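Local coordinates for twitching motility pilus retraction protein (PDB 5ZFQ) that probably acts as the hexameric ATPase motor that uses ATP hydrolysis to drive retraction of type IV pili, the basis of twitching motility, at residues E230-E238 with I266-Q274; S98-G109 with G120-K128. All blocks are in the same frame, centred on the assembly; numbering follows the deposited sequence.

Contact 1: residues E230-E238 with I266-Q274; sequences ELRDLETIE and IVDVFPPYQ
L234 presses one methyl, CD2, onto a face of the F270 ring, 3.5 Å from its centroid and only 12° off the ring normal, so a single bump sits almost exactly over the middle of a flat plate. The same methyl touches V269, with L234 CD2 lying 3.5 Å from V269 CG2. The other branch reaches farther along, L234 CD1 coming within 4.3 Å of P271 CD, and the two methyls thus divide between the F270 face and the P271 ring. In F270, chi1 of -76° sets CG beside the backbone N, and the ring lies with one face against L234 and its edge near I237 and E238. I237 CG2 approaches in the ring plane, 3.8 Å from F270 CE2, while the longer branch diverges and sets I237 CD1 3.9 Å from V269 CG2. One isoleucine therefore fills the hollow between valine and phenylalanine with two separate arms. Next to strand 249-254, L231 CD1 and I266 CD1 meet at 3.5 Å; L231 is the centre of an inverse gamma turn that leads from strand 225-230 toward the helix. F270 also packs against V278 of helix 275-285. At the outer end the greasy seam turns polar. The extended chain of E238 runs past the ring edge, and E238 OE2 accepts a hydrogen bond from Q274 NE2 at 3.1 Å (149° at the hydrogen) through the anti lone pair. Y273 and Q274 also pack on V269 and R265 of the second subunit. The contact joins the start of helix 234-245 to the link between helices 259-268 and 275-285 in the RecA-like ATPase domain. Chemically, it is an apolar seam with one amide-carboxylate bond at its outer end, which would favour one orientation of the Q274 amide beside a subunit interface.

Contact 2: residues S98-G109 with G120-K128; sequences SFGIKGLSRFRG and GVFRVIPYK
I125 lays its CD1 methyl against the aliphatic root of R108, 3.6 Å from R108 CG; chi1 of -63° carries the longer branch of the isoleucine there. Beyond that point R108 and R123 run side by side and point the same way, their guanidinium planes 60° apart. R108 NE and R123 NH2 lie 3.8 Å from each other, and both donate to one water, which sits near the plane of each group. The remaining R108 nitrogens form salt bridges with D96 and E203. R108 and R123 are a hydrogen-bonded antiparallel pair, with both N-H...O links 2.8 Å long (R108 N to R123 O, R123 N to R108 O), in the hairpin of strands 105-114 and 117-125, part of the antiparallel sheet of the N-terminal domain, PAS-like as in other PilT proteins. The opposite face of the sheet is aromatic: F122 CD1 rests 3.5 Å from G109 CA, where glycine has no side chain to intervene, and meets the edge of the F99 ring, 3.9 Å from F99 CZ. F107 CE2 in turn touches V124 CG2. Toward the classic bulge formed by L104 and S105 opposite I101, R106 O is gripped from opposite faces of its plane by S105 OG and I125 N. A water there links R106 N to I125 O and lies over the Y127 ring, whose edge meets L104 O. The chemistry divides by face, greasy rings toward helix 29-38, R108 toward carboxylates and R123 toward E189 in a long, weak pair; these acids and the shared water would be expected to ease the closeness of like charges.

From the N terminus the chain first meets contact 2, where strands 94-101, 105-114 and 117-125 form an antiparallel meander; pairing S98-G109 with G120-K128 joins the two arms of the hairpin whose turn lies at residues 115-116. The chain then enters the mixed sheet of the RecA-like ATPase domain, passing a probable Walker A P-loop after strand 150-155. Contact 1 closes later, over a longer excursion through helix 234-245, strand 249-254 and helix 259-268. The two loops are in series, neither nested nor crossed. Their centres stand 36 Å apart on opposite sides of the chain's centre, one in each sheet-containing region, yet both border the third subunit.

Contact 1: residues E230-E238 with I266-Q274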
loop_
_atom_site.group_PDB
_atom_site.type_symbol
_atom_site.label_atom_id
_atom_site.label_comp_id
_atom_site.label_asym_id
_atom_site.label_seq_id
_atom_site.Cartn_x
_atom_site.Cartn_y
_atom_site.Cartn_z
ATOM N N GLU A 230 -6.898 9.634 -23.281
ATOM C CA GLU A 230 -6.413 8.287 -23.047
ATOM C C GLU A 230 -7.135 7.485 -22.030
ATOM O O GLU A 230 -7.410 7.948 -20.964
ATOM C CB GLU A 230 -4.930 8.299 -22.655
ATOM C CG GLU A 230 -4.268 6.919 -22.599
ATOM C CD GLU A 230 -2.739 6.952 -22.644
ATOM O OE1 GLU A 230 -2.096 7.270 -21.628
ATOM O OE2 GLU A 230 -2.151 6.659 -23.696
ATOM N N LEU A 231 -7.402 6.248 -22.365
ATOM C CA LEU A 231 -8.036 5.365 -21.456
ATOM C C LEU A 231 -6.979 4.798 -20.513
ATOM O O LEU A 231 -6.631 3.642 -20.588
ATOM C CB LEU A 231 -8.735 4.252 -22.217
ATOM C CG LEU A 231 -9.855 4.664 -23.170
ATOM C CD1 LEU A 231 -10.643 3.477 -23.638
ATOM C CD2 LEU A 231 -10.779 5.672 -22.555
ATOM N N ARG A 232 -6.471 5.636 -19.617
ATOM C CA ARG A 232 -5.466 5.242 -18.632
ATOM C C ARG A 232 -5.953 4.111 -17.723
ATOM O O ARG A 232 -5.360 3.037 -17.656
ATOM C CB ARG A 232 -5.093 6.456 -17.763
ATOM C CG ARG A 232 -4.210 7.514 -18.428
ATOM C CD ARG A 232 -3.992 8.701 -17.470
ATOM N NE ARG A 232 -3.098 9.786 -17.925
ATOM C CZ ARG A 232 -2.981 10.285 -19.165
ATOM N NH1 ARG A 232 -3.736 9.862 -20.177
ATOM N NH2 ARG A 232 -2.111 11.266 -19.384
ATOM N N ASP A 233 -7.059 4.380 -17.039
ATOM C CA ASP A 233 -7.489 3.631 -15.867
ATOM C C ASP A 233 -8.644 2.701 -16.160
ATOM O O ASP A 233 -9.192 2.706 -17.257
ATOM C CB ASP A 233 -7.934 4.610 -14.792
ATOM C CG ASP A 233 -7.079 5.841 -14.757
ATOM O OD1 ASP A 233 -5.949 5.785 -14.216
ATOM O OD2 ASP A 233 -7.537 6.865 -15.308
ATOM N N LEU A 234 -9.045 1.926 -15.157
ATOM C CA LEU A 234 -10.315 1.206 -15.225
ATOM C C LEU A 234 -11.459 2.211 -15.138
ATOM O O LEU A 234 -12.522 2.034 -15.751
ATOM C CB LEU A 234 -10.429 0.165 -14.107
ATOM C CG LEU A 234 -9.512 -1.059 -14.198
ATOM C CD1 LEU A 234 -9.593 -1.902 -12.938
ATOM C CD2 LEU A 234 -9.872 -1.888 -15.409
ATOM N N GLU A 235 -11.214 3.276 -14.379
ATOM C CA GLU A 235 -12.211 4.306 -14.123
ATOM C C GLU A 235 -12.568 5.105 -15.380
ATOM O O GLU A 235 -13.751 5.339 -15.659
ATOM C CB GLU A 235 -11.713 5.246 -13.027
ATOM C CG GLU A 235 -12.746 6.281 -12.613
ATOM C CD GLU A 235 -12.449 6.913 -11.259
ATOM O OE1 GLU A 235 -11.687 6.303 -10.458
ATOM O OE2 GLU A 235 -13.000 8.011 -10.992
ATOM N N THR A 236 -11.545 5.524 -16.127
ATOM C CA THR A 236 -11.744 6.285 -17.358
ATOM C C THR A 236 -12.465 5.445 -18.426
ATOM O O THR A 236 -13.389 5.929 -19.086
ATOM C CB THR A 236 -10.390 6.812 -17.914
ATOM O OG1 THR A 236 -9.786 7.702 -16.961
ATOM C CG2 THR A 236 -10.578 7.545 -19.238
ATOM N N ILE A 237 -12.049 4.193 -18.592
ATOM C CA ILE A 237 -12.711 3.288 -19.526
ATOM C C ILE A 237 -14.205 3.124 -19.194
ATOM O O ILE A 237 -15.077 3.132 -20.087
ATOM C CB ILE A 237 -12.029 1.911 -19.532
ATOM C CG1 ILE A 237 -10.610 2.021 -20.059
ATOM C CG2 ILE A 237 -12.776 0.910 -20.391
ATOM C CD1 ILE A 237 -9.910 0.683 -20.074
ATOM N N GLU A 238 -14.483 3.000 -17.901
ATOM C CA GLU A 238 -15.836 2.812 -17.412
ATOM C C GLU A 238 -16.681 4.040 -17.643
ATOM O O GLU A 238 -17.893 3.940 -17.809
ATOM C CB GLU A 238 -15.821 2.473 -15.925
ATOM C CG GLU A 238 -16.078 1.018 -15.606
ATOM C CD GLU A 238 -15.791 0.716 -14.153
ATOM O OE1 GLU A 238 -15.430 1.672 -13.427
ATOM O OE2 GLU A 238 -15.908 -0.459 -13.734
ATOM N N ILE A 266 -8.656 -3.114 -23.715
ATOM C CA ILE A 266 -9.849 -2.634 -23.012
ATOM C C ILE A 266 -10.332 -3.674 -21.986
ATOM O O ILE A 266 -10.724 -3.338 -20.869
ATOM C CB ILE A 266 -11.003 -2.320 -23.985
ATOM C CG1 ILE A 266 -10.604 -1.225 -24.969
ATOM C CG2 ILE A 266 -12.269 -1.952 -23.228
ATOM C CD1 ILE A 266 -10.345 0.086 -24.318
ATOM N N VAL A 267 -10.277 -4.942 -22.373
ATOM C CA VAL A 267 -10.825 -6.026 -21.569
ATOM C C VAL A 267 -9.867 -6.442 -20.465
ATOM O O VAL A 267 -10.250 -6.564 -19.304
ATOM C CB VAL A 267 -11.139 -7.277 -22.442
ATOM C CG1 VAL A 267 -11.700 -8.394 -21.589
ATOM C CG2 VAL A 267 -12.087 -6.925 -23.585
ATOM N N ASP A 268 -8.615 -6.660 -20.856
ATOM C CA ASP A 268 -7.653 -7.344 -20.018
ATOM C C ASP A 268 -7.279 -6.605 -18.734
ATOM O O ASP A 268 -6.768 -7.221 -17.806
ATOM C CB ASP A 268 -6.390 -7.650 -20.838
ATOM C CG ASP A 268 -6.625 -8.724 -21.913
ATOM O OD1 ASP A 268 -7.670 -9.427 -21.847
ATOM O OD2 ASP A 268 -5.757 -8.878 -22.814
ATOM N N VAL A 269 -7.543 -5.304 -18.660
ATOM C CA VAL A 269 -7.162 -4.521 -17.477
ATOM C C VAL A 269 -8.155 -4.707 -16.341
ATOM O O VAL A 269 -7.863 -4.381 -15.190
ATOM C CB VAL A 269 -7.053 -3.007 -17.796
ATOM C CG1 VAL A 269 -5.818 -2.716 -18.662
ATOM C CG2 VAL A 269 -8.324 -2.518 -18.472
ATOM N N PHE A 270 -9.331 -5.223 -16.697
ATOM C CA PHE A 270 -10.422 -5.516 -15.770
ATOM C C PHE A 270 -10.283 -6.877 -15.101
ATOM O O PHE A 270 -9.726 -7.816 -15.692
ATOM C CB PHE A 270 -11.769 -5.491 -16.496
ATOM C CG PHE A 270 -12.274 -4.125 -16.795
ATOM C CD1 PHE A 270 -12.961 -3.396 -15.825
ATOM C CD2 PHE A 270 -12.084 -3.564 -18.055
ATOM C CE1 PHE A 270 -13.439 -2.117 -16.098
ATOM C CE2 PHE A 270 -12.556 -2.293 -18.340
ATOM C CZ PHE A 270 -13.236 -1.567 -17.356
ATOM N N PRO A 271 -10.819 -6.993 -13.873
ATOM C CA PRO A 271 -10.937 -8.274 -13.169
ATOM C C PRO A 271 -11.645 -9.324 -14.026
ATOM O O PRO A 271 -12.643 -9.002 -14.676
ATOM C CB PRO A 271 -11.768 -7.914 -11.937
ATOM C CG PRO A 271 -11.380 -6.489 -11.653
ATOM C CD PRO A 271 -11.225 -5.858 -13.022
ATOM N N PRO A 272 -11.118 -10.558 -14.049
ATOM C CA PRO A 272 -11.693 -11.676 -14.809
ATOM C C PRO A 272 -13.220 -11.766 -14.754
ATOM O O PRO A 272 -13.832 -12.108 -15.767
ATOM C CB PRO A 272 -11.051 -12.899 -14.144
ATOM C CG PRO A 272 -9.692 -12.411 -13.767
ATOM C CD PRO A 272 -9.851 -10.941 -13.396
ATOM N N TYR A 273 -13.825 -11.457 -13.610
ATOM C CA TYR A 273 -15.284 -11.574 -13.476
ATOM C C TYR A 273 -16.045 -10.511 -14.302
ATOM O O TYR A 273 -17.204 -10.707 -14.690
ATOM C CB TYR A 273 -15.700 -11.501 -11.990
ATOM C CG TYR A 273 -15.343 -10.217 -11.236
ATOM C CD1 TYR A 273 -16.002 -9.011 -11.506
ATOM C CD2 TYR A 273 -14.370 -10.222 -10.228
ATOM C CE1 TYR A 273 -15.692 -7.844 -10.815
ATOM C CE2 TYR A 273 -14.051 -9.059 -9.517
ATOM C CZ TYR A 273 -14.720 -7.869 -9.811
ATOM O OH TYR A 273 -14.416 -6.700 -9.121
ATOM N N GLN A 274 -15.382 -9.391 -14.569
ATOM C CA GLN A 274 -16.011 -8.272 -15.246
ATOM C C GLN A 274 -15.796 -8.310 -16.767
ATOM O O GLN A 274 -16.481 -7.630 -17.526
ATOM C CB GLN A 274 -15.481 -6.962 -14.660
ATOM C CG GLN A 274 -16.229 -5.725 -15.127
ATOM C CD GLN A 274 -16.020 -4.540 -14.199
ATOM O OE1 GLN A 274 -15.288 -4.636 -13.200
ATOM N NE2 GLN A 274 -16.665 -3.406 -14.526
#

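Contact 2: residues S98-G109 with G120-K128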
loop_
_atom_site.group_PDB
_atom_site.type_symbol
_atom_site.label_atom_id
_atom_site.label_comp_id
_atom_site.label_asym_id
_atom_site.label_seq_id
_atom_site.Cartn_x
_atom_site.Cartn_y
_atom_site.Cartn_z
ATOM N N SER A 98 -1.075 27.283 -22.526
ATOM C CA SER A 98 -1.455 27.952 -23.764
ATOM C C SER A 98 -1.704 29.444 -23.504
ATOM O O SER A 98 -2.022 29.858 -22.378
ATOM C CB SER A 98 -2.695 27.312 -24.389
ATOM O OG SER A 98 -3.804 27.389 -23.510
ATOM N N PHE A 99 -1.542 30.250 -24.549
ATOM C CA PHE A 99 -1.820 31.675 -24.462
ATOM C C PHE A 99 -2.049 32.239 -25.859
ATOM O O PHE A 99 -1.769 31.560 -26.865
ATOM C CB PHE A 99 -0.677 32.419 -23.756
ATOM C CG PHE A 99 0.665 32.294 -24.442
ATOM C CD1 PHE A 99 1.470 31.187 -24.234
ATOM C CD2 PHE A 99 1.127 33.298 -25.275
ATOM C CE1 PHE A 99 2.712 31.084 -24.852
ATOM C CE2 PHE A 99 2.360 33.190 -25.903
ATOM C CZ PHE A 99 3.157 32.087 -25.688
ATOM N N GLY A 100 -2.563 33.470 -25.910
ATOM C CA GLY A 100 -2.754 34.178 -27.161
ATOM C C GLY A 100 -2.131 35.566 -27.189
ATOM O O GLY A 100 -2.106 36.283 -26.187
ATOM N N ILE A 101 -1.599 35.928 -28.348
ATOM C CA ILE A 101 -1.209 37.292 -28.644
ATOM C C ILE A 101 -2.320 37.814 -29.532
ATOM O O ILE A 101 -2.544 37.268 -30.608
ATOM C CB ILE A 101 0.148 37.387 -29.395
ATOM C CG1 ILE A 101 1.279 36.638 -28.669
ATOM C CG2 ILE A 101 0.541 38.831 -29.628
ATOM C CD1 ILE A 101 1.387 36.910 -27.187
ATOM N N LYS A 102 -3.042 38.835 -29.076
ATOM C CA LYS A 102 -4.133 39.428 -29.859
ATOM C C LYS A 102 -3.617 39.897 -31.228
ATOM O O LYS A 102 -2.570 40.550 -31.320
ATOM C CB LYS A 102 -4.780 40.592 -29.085
ATOM C CG LYS A 102 -5.045 41.869 -29.896
ATOM C CD LYS A 102 -4.940 43.142 -29.043
ATOM C CE LYS A 102 -4.991 44.409 -29.904
ATOM N NZ LYS A 102 -4.889 45.666 -29.093
ATOM N N GLY A 103 -4.332 39.536 -32.289
ATOM C CA GLY A 103 -3.942 39.926 -33.633
ATOM C C GLY A 103 -2.890 39.044 -34.278
ATOM O O GLY A 103 -2.556 39.221 -35.444
ATOM N N LEU A 104 -2.360 38.083 -33.529
ATOM C CA LEU A 104 -1.334 37.202 -34.062
ATOM C C LEU A 104 -1.781 35.738 -34.029
ATOM O O LEU A 104 -2.251 35.206 -35.033
ATOM C CB LEU A 104 -0.032 37.388 -33.285
ATOM C CG LEU A 104 1.222 36.657 -33.781
ATOM C CD1 LEU A 104 1.556 37.007 -35.231
ATOM C CD2 LEU A 104 2.394 36.977 -32.868
ATOM N N SER A 105 -1.650 35.082 -32.879
ATOM C CA SER A 105 -1.995 33.667 -32.808
ATOM C C SER A 105 -2.147 33.159 -31.385
ATOM O O SER A 105 -1.770 33.836 -30.432
ATOM C CB SER A 105 -0.937 32.816 -33.533
ATOM O OG SER A 105 -1.359 31.456 -33.628
ATOM N N ARG A 106 -2.712 31.960 -31.264
ATOM C CA ARG A 106 -2.693 31.201 -30.022
ATOM C C ARG A 106 -1.409 30.371 -30.018
ATOM O O ARG A 106 -0.986 29.866 -31.066
ATOM C CB ARG A 106 -3.932 30.306 -29.913
ATOM C CG ARG A 106 -5.190 30.945 -29.303
ATOM C CD ARG A 106 -5.032 31.240 -27.800
ATOM N NE ARG A 106 -6.205 30.750 -27.058
ATOM C CZ ARG A 106 -6.217 30.352 -25.779
ATOM N NH1 ARG A 106 -5.113 30.402 -25.032
ATOM N NH2 ARG A 106 -7.355 29.908 -25.239
ATOM N N PHE A 107 -0.768 30.251 -28.857
ATOM C CA PHE A 107 0.444 29.443 -28.768
ATOM C C PHE A 107 0.347 28.432 -27.649
ATOM O O PHE A 107 -0.415 28.610 -26.714
ATOM C CB PHE A 107 1.671 30.335 -28.561
ATOM C CG PHE A 107 1.872 31.352 -29.654
ATOM C CD1 PHE A 107 1.211 32.576 -29.618
ATOM C CD2 PHE A 107 2.702 31.082 -30.724
ATOM C CE1 PHE A 107 1.390 33.517 -30.628
ATOM C CE2 PHE A 107 2.879 32.022 -31.733
ATOM C CZ PHE A 107 2.225 33.244 -31.681
ATOM N N ARG A 108 1.111 27.353 -27.759
ATOM C CA ARG A 108 1.450 26.548 -26.587
ATOM C C ARG A 108 2.877 26.911 -26.181
ATOM O O ARG A 108 3.737 27.143 -27.037
ATOM C CB ARG A 108 1.329 25.055 -26.874
ATOM C CG ARG A 108 -0.066 24.600 -27.066
ATOM C CD ARG A 108 -0.195 23.228 -26.512
ATOM N NE ARG A 108 0.128 23.132 -25.085
ATOM C CZ ARG A 108 -0.768 23.277 -24.109
ATOM N NH1 ARG A 108 -2.043 23.550 -24.406
ATOM N NH2 ARG A 108 -0.390 23.162 -22.831
ATOM N N GLY A 109 3.120 26.989 -24.884
ATOM C CA GLY A 109 4.446 27.289 -24.389
ATOM C C GLY A 109 4.893 26.209 -23.432
ATOM O O GLY A 109 4.067 25.626 -22.701
ATOM N N GLY A 120 12.754 27.622 -23.083
ATOM C CA GLY A 120 11.390 27.655 -23.553
ATOM C C GLY A 120 11.223 27.044 -24.925
ATOM O O GLY A 120 12.088 27.160 -25.818
ATOM N N VAL A 121 10.103 26.359 -25.095
ATOM C CA VAL A 121 9.703 25.965 -26.431
ATOM C C VAL A 121 8.287 26.476 -26.672
ATOM O O VAL A 121 7.364 26.246 -25.860
ATOM C CB VAL A 121 9.783 24.440 -26.649
ATOM C CG1 VAL A 121 9.280 24.091 -28.048
ATOM C CG2 VAL A 121 11.219 23.965 -26.456
ATOM N N PHE A 122 8.129 27.188 -27.786
ATOM C CA PHE A 122 6.842 27.764 -28.112
ATOM C C PHE A 122 6.357 27.283 -29.458
ATOM O O PHE A 122 7.108 27.215 -30.432
ATOM C CB PHE A 122 6.932 29.282 -28.017
ATOM C CG PHE A 122 7.353 29.731 -26.654
ATOM C CD1 PHE A 122 6.413 29.938 -25.663
ATOM C CD2 PHE A 122 8.694 29.862 -26.338
ATOM C CE1 PHE A 122 6.812 30.300 -24.377
ATOM C CE2 PHE A 122 9.105 30.228 -25.062
ATOM C CZ PHE A 122 8.166 30.453 -24.080
ATOM N N ARG A 123 5.085 26.904 -29.481
ATOM C CA ARG A 123 4.507 26.226 -30.633
ATOM C C ARG A 123 3.236 26.927 -31.069
ATOM O O ARG A 123 2.362 27.194 -30.258
ATOM C CB ARG A 123 4.227 24.750 -30.295
ATOM C CG ARG A 123 5.450 23.984 -29.795
ATOM C CD ARG A 123 5.157 22.514 -29.562
ATOM N NE ARG A 123 4.401 22.292 -28.332
ATOM C CZ ARG A 123 3.449 21.363 -28.169
ATOM N NH1 ARG A 123 3.106 20.567 -29.172
ATOM N NH2 ARG A 123 2.831 21.234 -26.994
ATOM N N VAL A 124 3.143 27.229 -32.354
ATOM C CA VAL A 124 1.930 27.794 -32.929
ATOM C C VAL A 124 0.721 26.855 -32.862
ATOM O O VAL A 124 0.782 25.699 -33.298
ATOM C CB VAL A 124 2.153 28.182 -34.401
ATOM C CG1 VAL A 124 0.835 28.641 -35.053
ATOM C CG2 VAL A 124 3.213 29.271 -34.488
ATOM N N ILE A 125 -0.374 27.361 -32.306
ATOM C CA ILE A 125 -1.665 26.700 -32.449
ATOM C C ILE A 125 -2.380 27.309 -33.639
ATOM O O ILE A 125 -2.759 28.481 -33.613
ATOM C CB ILE A 125 -2.554 26.842 -31.201
ATOM C CG1 ILE A 125 -1.906 26.176 -29.994
ATOM C CG2 ILE A 125 -3.907 26.219 -31.443
ATOM C CD1 ILE A 125 -2.655 26.442 -28.729
ATOM N N PRO A 126 -2.566 26.517 -34.696
ATOM C CA PRO A 126 -3.183 27.055 -35.915
ATOM C C PRO A 126 -4.664 27.381 -35.692
ATOM O O PRO A 126 -5.322 26.682 -34.920
ATOM C CB PRO A 126 -3.000 25.923 -36.929
ATOM C CG PRO A 126 -2.960 24.667 -36.079
ATOM C CD PRO A 126 -2.314 25.066 -34.773
ATOM N N TYR A 127 -5.162 28.439 -36.327
ATOM C CA TYR A 127 -6.583 28.768 -36.260
ATOM C C TYR A 127 -7.362 27.753 -37.088
ATOM O O TYR A 127 -8.397 27.222 -36.651
ATOM C CB TYR A 127 -6.866 30.189 -36.774
ATOM C CG TYR A 127 -6.492 31.334 -35.837
ATOM C CD1 TYR A 127 -7.253 31.605 -34.682
ATOM C CD2 TYR A 127 -5.410 32.183 -36.126
ATOM C CE1 TYR A 127 -6.921 32.686 -33.822
ATOM C CE2 TYR A 127 -5.077 33.265 -35.277
ATOM C CZ TYR A 127 -5.836 33.508 -34.128
ATOM O OH TYR A 127 -5.511 34.556 -33.286
ATOM N N LYS A 128 -6.842 27.472 -38.281
ATOM C CA LYS A 128 -7.545 26.627 -39.233
ATOM C C LYS A 128 -7.208 25.143 -39.028
ATOM O O LYS A 128 -6.052 24.725 -39.114
ATOM C CB LYS A 128 -7.237 27.068 -40.671
ATOM C CG LYS A 128 -8.085 26.367 -41.724
ATOM C CD LYS A 128 -7.830 26.922 -43.131
ATOM C CE LYS A 128 -8.773 26.295 -44.173
ATOM N NZ LYS A 128 -9.841 27.238 -44.634
HETATM O O HOH W 1 -4.465 30.532 -33.045
HETATM O O HOH W 2 3.005 22.956 -24.733
#